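Local coordinates for protein catechol 2,3-dioxygenase (Rhodococcus sp., PDB 2WL9) that probably cleaves catechol-type rings next to their paired hydroxyls, using molecular oxygen at a single bound iron, in the breakdown of aromatic hydrocarbons, at residues 242-245 against 250-253. Numbering follows the deposited sequence.
Sequences GKHS and LTFY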
loop_
_atom_site.group_PDB
_atom_site.type_symbol
_atom_site.label_atom_id
_atom_site.label_comp_id
_atom_site.label_asym_id
_atom_site.label_seq_id
_atom_site.Cartn_x
_atom_site.Cartn_y
_atom_site.Cartn_z
ATOM N N GLY C 242 31.856 -9.774 -7.152
ATOM C CA GLY C 242 31.013 -10.951 -7.310
ATOM C C GLY C 242 29.968 -11.090 -6.220
ATOM O O GLY C 242 29.642 -10.123 -5.516
ATOM N N LYS C 243 29.439 -12.303 -6.087
ATOM C CA LYS C 243 28.382 -12.587 -5.127
ATOM C C LYS C 243 28.563 -13.941 -4.467
ATOM O O LYS C 243 28.661 -14.963 -5.150
ATOM C CB LYS C 243 27.011 -12.574 -5.804
ATOM C CG LYS C 243 26.428 -11.214 -6.038
ATOM C CD LYS C 243 24.931 -11.340 -6.211
ATOM C CE LYS C 243 24.295 -10.010 -6.539
ATOM N NZ LYS C 243 22.911 -10.230 -7.025
ATOM N N HIS C 244 28.592 -13.937 -3.138
ATOM C CA HIS C 244 28.510 -15.165 -2.362
ATOM C C HIS C 244 27.070 -15.675 -2.415
ATOM O O HIS C 244 26.132 -14.881 -2.523
ATOM C CB HIS C 244 28.902 -14.909 -0.907
ATOM C CG HIS C 244 30.290 -14.381 -0.728
ATOM N ND1 HIS C 244 31.414 -15.116 -1.045
ATOM C CD2 HIS C 244 30.739 -13.201 -0.238
ATOM C CE1 HIS C 244 32.493 -14.403 -0.778
ATOM N NE2 HIS C 244 32.112 -13.239 -0.285
ATOM N N SER C 245 26.892 -16.992 -2.335
ATOM C CA SER C 245 25.545 -17.568 -2.351
ATOM C C SER C 245 24.769 -17.313 -1.058
ATOM O O SER C 245 23.533 -17.356 -1.053
ATOM C CB SER C 245 25.588 -19.065 -2.666
ATOM O OG SER C 245 26.140 -19.289 -3.946
ATOM N N LEU C 250 26.613 -7.911 -3.634
ATOM C CA LEU C 250 27.613 -7.597 -4.658
ATOM C C LEU C 250 28.814 -6.915 -4.016
ATOM O O LEU C 250 28.710 -5.773 -3.565
ATOM C CB LEU C 250 27.016 -6.705 -5.750
ATOM C CG LEU C 250 27.824 -6.591 -7.044
ATOM C CD1 LEU C 250 27.872 -7.937 -7.764
ATOM C CD2 LEU C 250 27.228 -5.528 -7.952
ATOM N N THR C 251 29.951 -7.611 -3.975
ATOM C CA THR C 251 31.104 -7.144 -3.189
ATOM C C THR C 251 32.445 -7.454 -3.841
ATOM O O THR C 251 32.543 -8.347 -4.672
ATOM C CB THR C 251 31.155 -7.787 -1.774
ATOM O OG1 THR C 251 31.679 -9.123 -1.864
ATOM C CG2 THR C 251 29.792 -7.814 -1.078
ATOM N N PHE C 252 33.479 -6.710 -3.452
ATOM C CA PHE C 252 34.850 -7.096 -3.753
ATOM C C PHE C 252 35.678 -7.035 -2.467
ATOM O O PHE C 252 35.234 -6.454 -1.477
ATOM C CB PHE C 252 35.446 -6.244 -4.887
ATOM C CG PHE C 252 35.684 -4.810 -4.525
ATOM C CD1 PHE C 252 36.964 -4.373 -4.193
ATOM C CD2 PHE C 252 34.643 -3.884 -4.538
ATOM C CE1 PHE C 252 37.199 -3.046 -3.868
ATOM C CE2 PHE C 252 34.874 -2.551 -4.211
ATOM C CZ PHE C 252 36.157 -2.134 -3.876
ATOM N N TYR C 253 36.852 -7.661 -2.480
ATOM C CA TYR C 253 37.743 -7.692 -1.321
ATOM C C TYR C 253 39.071 -7.040 -1.684
ATOM O O TYR C 253 39.732 -7.475 -2.633
ATOM C CB TYR C 253 38.020 -9.137 -0.897
ATOM C CG TYR C 253 36.865 -9.894 -0.272
ATOM C CD1 TYR C 253 36.856 -10.168 1.094
ATOM C CD2 TYR C 253 35.806 -10.371 -1.048
ATOM C CE1 TYR C 253 35.816 -10.882 1.686
ATOM C CE2 TYR C 253 34.751 -11.093 -0.465
ATOM C CZ TYR C 253 34.770 -11.347 0.909
ATOM O OH TYR C 253 33.747 -12.050 1.521
#
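H244 and Y253 meet at the iron site of this extradiol dioxygenase: H244 NE2 lies 2.7 Å from Y253 OH in a short but bent hydrogen bond (138°). The rings meet rim to rim, neither over the other's face, with planes at 79° and NE2 at the phenol's edge. Imidazole NE2 and a phenol hydroxyl can each donate or accept, so the pair suits this place. Y253 belongs to the iron site with H149, H212 and E263, making H244 a second-shell neighbour; T251 OG1 hydrogen-bonds E263 OE2, on another ligand, a task fitting threonine.

The tight part is the backbone of a short antiparallel hairpin, where G242, almost fully extended as glycine readily allows, forms a hydrogen-bonded pair with T251. T251 N reaches G242 O at 3.0 Å, nearly straight, and L250 CA adds a C-H...O contact to that oxygen. On the face carrying K243 and L250 the fit is slacker: K243 CG rests 4.0 Å from L250 CD1. Extended beyond CG (chi3 -176°), the lysine spans to a salt bridge with D221 of a second subunit, while branched L250 packs against L220 of both its own chain and that subunit.

Strand 250-255 lies between strands 237-240 and 242-243 and strand 261-266, F252 packs on helix 220-232, and strand 283-284 flanks strand 242-243.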